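Local coordinates for protein beta-lactamase (Escherichia coli, PDB 6PQ9) that probably hydrolyses beta-lactam antibiotics to substituted beta-amino acids, as expected of a class A extended-spectrum beta-lactamase, and so confers antibiotic resistance, at residues Y70-L74 with C137-F141. The protein carries 1 engineered substitution. Residue numbers count along the deposited sequence, not the author numbering.
Sequences YKFHL and CDILF. With SO4 (sulfate ion), chain L.
In the helical domain of the class A beta-lactamase fold, segment 70-74 of helix 70-85, which carries Lys-71 of the family's SXXK motif, packs beside helix 134-144. The axes of segments 70-74 and 137-141 come within 10.7 Å and run roughly parallel, crossing at +34°; CA atoms pair Lys-71 with Cys-137 (6.6 Å) and Leu-74 with Phe-141 (7.1 Å). Each segment is an alpha-helical turn, closed by Leu-74 N to Tyr-70 O (2.9 Å) and Phe-141 N to Cys-137 O (3.0 Å). The contact buries 323 Å², mostly by apolar packing.

Cys-137 (chi1 t) points toward the first helix. Its SG lies 4.0 Å from Tyr-70 CE1, an oblique sulfur-aromatic contact, and 3.8 Å from Leu-74 CD2, while its CB meets Lys-71 CE at 3.9 Å. Lys-71 NZ hydrogen-bonds Ser-132 O, Asn-134 OD1 and, at 2.6 Å, O2 of a sulfate probably from the crystallisation liquor. That ion also binds Ser-132 OG and the backbone N of Gly-68, the engineered residue at the motif's serine position, so it occupies the active site. The CA-to-CB bond of Asp-138 points away; its OD1 and OD2 accept hydrogen bonds from Glu-168 N and Glu-169 N. Leu-140 CB touches Leu-74 CD2 (3.9 Å), its side chain continuing onto helix 121-130. Phe-141 (chi1 -96°) brings its ring back to segment 70-74. Leu-74 (chi1 t, chi2 p) sets CD1 over one face, 4.0 Å from the ring centroid, as a CH-pi contact. The ring's edge approaches the face of Tyr-70 (chi1 p), offset edge-to-face, centroids 5.5 Å apart, planes at 60°. Tyr-70 OH, hydrogen-bonded to Ala-166 O, ends 3.5 Å from Phe-141 CE2.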
ATOM      1  N   TYR A  70       3.936  -1.877   0.521  1.00 32.88           N
ATOM      2  CA  TYR A  70       5.181  -1.137   0.613  1.00 32.28           C
ATOM      3  C   TYR A  70       5.697  -0.685  -0.755  1.00 33.05           C
ATOM      4  O   TYR A  70       6.685   0.060  -0.807  1.00 32.76           O
ATOM      5  CB  TYR A  70       6.210  -1.963   1.411  1.00 34.15           C
ATOM      6  CG  TYR A  70       7.027  -3.038   0.699  1.00 35.08           C
ATOM      7  CD1 TYR A  70       6.570  -3.685  -0.455  1.00 34.99           C
ATOM      8  CD2 TYR A  70       8.264  -3.417   1.219  1.00 31.46           C
ATOM      9  CE1 TYR A  70       7.346  -4.670  -1.074  1.00 34.23           C
ATOM     10  CE2 TYR A  70       9.035  -4.381   0.624  1.00 34.00           C
ATOM     11  CZ  TYR A  70       8.583  -5.011  -0.522  1.00 37.21           C
ATOM     12  OH  TYR A  70       9.391  -5.976  -1.097  1.00 34.19           O
ATOM     13  N   LYS A  71       5.023  -1.060  -1.855  1.00 30.10           N
ATOM     14  CA  LYS A  71       5.357  -0.476  -3.153  1.00 30.24           C
ATOM     15  C   LYS A  71       5.027   1.016  -3.194  1.00 31.75           C
ATOM     16  O   LYS A  71       5.651   1.771  -3.948  1.00 35.73           O
ATOM     17  CB  LYS A  71       4.635  -1.225  -4.276  1.00 32.73           C
ATOM     18  CG  LYS A  71       5.299  -2.551  -4.648  1.00 31.82           C
ATOM     19  CD  LYS A  71       4.281  -3.679  -4.863  1.00 30.80           C
ATOM     20  CE  LYS A  71       4.991  -5.056  -5.006  1.00 30.70           C
ATOM     21  NZ  LYS A  71       4.086  -6.163  -5.473  1.00 29.36           N
ATOM     22  N   PHE A  72       4.057   1.456  -2.391  1.00 31.31           N
ATOM     23  CA  PHE A  72       3.818   2.885  -2.209  1.00 33.05           C
ATOM     24  C   PHE A  72       5.040   3.561  -1.600  1.00 34.74           C
ATOM     25  O   PHE A  72       5.529   4.574  -2.118  1.00 35.37           O
ATOM     26  CB  PHE A  72       2.584   3.087  -1.319  1.00 27.49           C
ATOM     27  CG  PHE A  72       2.381   4.502  -0.854  1.00 33.03           C
ATOM     28  CD1 PHE A  72       2.000   5.496  -1.750  1.00 32.95           C
ATOM     29  CD2 PHE A  72       2.562   4.842   0.487  1.00 30.38           C
ATOM     30  CE1 PHE A  72       1.807   6.816  -1.314  1.00 32.72           C
ATOM     31  CE2 PHE A  72       2.363   6.155   0.927  1.00 31.14           C
ATOM     32  CZ  PHE A  72       1.986   7.138   0.030  1.00 32.23           C
ATOM     33  N   HIS A  73       5.541   3.006  -0.492  1.00 34.67           N
ATOM     34  CA  HIS A  73       6.741   3.533   0.153  1.00 35.57           C
ATOM     35  C   HIS A  73       7.899   3.587  -0.827  1.00 32.97           C
ATOM     36  O   HIS A  73       8.634   4.580  -0.893  1.00 35.59           O
ATOM     37  CB  HIS A  73       7.127   2.657   1.349  1.00 30.18           C
ATOM     38  CG  HIS A  73       6.019   2.427   2.331  1.00 34.58           C
ATOM     39  ND1 HIS A  73       4.815   1.855   1.982  1.00 34.92           N
ATOM     40  CD2 HIS A  73       5.949   2.663   3.666  1.00 32.76           C
ATOM     41  CE1 HIS A  73       4.045   1.759   3.053  1.00 36.76           C
ATOM     42  NE2 HIS A  73       4.708   2.246   4.086  1.00 36.99           N
ATOM     43  N   LEU A  74       8.100   2.496  -1.571  1.00 34.46           N
ATOM     44  CA  LEU A  74       9.159   2.458  -2.568  1.00 31.56           C
ATOM     45  C   LEU A  74       8.952   3.533  -3.633  1.00 36.94           C
ATOM     46  O   LEU A  74       9.915   4.185  -4.062  1.00 35.88           O
ATOM     47  CB  LEU A  74       9.222   1.070  -3.195  1.00 28.10           C
ATOM     48  CG  LEU A  74      10.180   0.855  -4.371  1.00 35.30           C
ATOM     49  CD1 LEU A  74      11.633   1.108  -3.951  1.00 31.56           C
ATOM     50  CD2 LEU A  74       9.996  -0.558  -4.894  1.00 33.35           C
ATOM     51  N   CYS A 137       9.028  -3.912  -8.790  1.00 39.59           N
ATOM     52  CA  CYS A 137       9.372  -3.570  -7.415  1.00 35.31           C
ATOM     53  C   CYS A 137      10.865  -3.743  -7.145  1.00 33.02           C
ATOM     54  O   CYS A 137      11.524  -2.836  -6.618  1.00 35.31           O
ATOM     55  CB  CYS A 137       8.547  -4.433  -6.460  1.00 31.32           C
ATOM     56  SG  CYS A 137       8.959  -4.240  -4.736  1.00 35.06           S
ATOM     57  N   ASP A 138      11.421  -4.896  -7.516  1.00 36.83           N
ATOM     58  CA  ASP A 138      12.822  -5.165  -7.209  1.00 31.97           C
ATOM     59  C   ASP A 138      13.763  -4.364  -8.095  1.00 36.18           C
ATOM     60  O   ASP A 138      14.832  -3.946  -7.636  1.00 36.20           O
ATOM     61  CB  ASP A 138      13.096  -6.658  -7.336  1.00 36.51           C
ATOM     62  CG  ASP A 138      12.450  -7.452  -6.218  1.00 39.08           C
ATOM     63  OD1 ASP A 138      11.836  -6.832  -5.318  1.00 39.05           O
ATOM     64  OD2 ASP A 138      12.554  -8.691  -6.234  1.00 44.18           O
ATOM     65  N   ILE A 139      13.387  -4.137  -9.355  1.00 35.13           N
ATOM     66  CA  ILE A 139      14.135  -3.218 -10.208  1.00 34.04           C
ATOM     67  C   ILE A 139      14.269  -1.852  -9.534  1.00 34.47           C
ATOM     68  O   ILE A 139      15.362  -1.271  -9.472  1.00 33.33           O
ATOM     69  CB  ILE A 139      13.459  -3.105 -11.587  1.00 36.03           C
ATOM     70  CG1 ILE A 139      13.635  -4.401 -12.379  1.00 30.67           C
ATOM     71  CG2 ILE A 139      13.997  -1.905 -12.368  1.00 28.59           C
ATOM     72  CD1 ILE A 139      12.595  -4.577 -13.460  1.00 32.46           C
ATOM     73  N   LEU A 140      13.159  -1.328  -8.999  1.00 33.59           N
ATOM     74  CA  LEU A 140      13.211  -0.005  -8.382  1.00 32.85           C
ATOM     75  C   LEU A 140      13.967  -0.021  -7.056  1.00 37.30           C
ATOM     76  O   LEU A 140      14.593   0.984  -6.705  1.00 38.24           O
ATOM     77  CB  LEU A 140      11.796   0.550  -8.191  1.00 34.39           C
ATOM     78  CG  LEU A 140      11.053   0.832  -9.502  1.00 34.81           C
ATOM     79  CD1 LEU A 140       9.610   1.215  -9.226  1.00 31.84           C
ATOM     80  CD2 LEU A 140      11.760   1.909 -10.333  1.00 29.22           C
ATOM     81  N   PHE A 141      13.907  -1.121  -6.295  1.00 35.12           N
ATOM     82  CA  PHE A 141      14.710  -1.207  -5.073  1.00 32.26           C
ATOM     83  C   PHE A 141      16.182  -1.069  -5.403  1.00 38.80           C
ATOM     84  O   PHE A 141      16.914  -0.333  -4.730  1.00 42.58           O
ATOM     85  CB  PHE A 141      14.475  -2.534  -4.342  1.00 33.24           C
ATOM     86  CG  PHE A 141      13.457  -2.458  -3.226  1.00 36.52           C
ATOM     87  CD1 PHE A 141      13.553  -1.491  -2.226  1.00 34.34           C
ATOM     88  CD2 PHE A 141      12.402  -3.363  -3.176  1.00 33.42           C
ATOM     89  CE1 PHE A 141      12.601  -1.425  -1.197  1.00 33.78           C
ATOM     90  CE2 PHE A 141      11.455  -3.300  -2.162  1.00 37.68           C
ATOM     91  CZ  PHE A 141      11.558  -2.330  -1.168  1.00 35.00           C
TER
HETATM   92  S   SO4 L 311       0.849  -7.782  -3.754  1.00 41.38           S
HETATM   93  O1  SO4 L 311      -0.011  -6.698  -4.227  1.00 37.93           O
HETATM   94  O2  SO4 L 311       2.213  -7.525  -4.211  1.00 41.46           O
HETATM   95  O3  SO4 L 311       0.851  -7.858  -2.288  1.00 37.40           O
HETATM   96  O4  SO4 L 311       0.335  -9.026  -4.297  1.00 45.63           O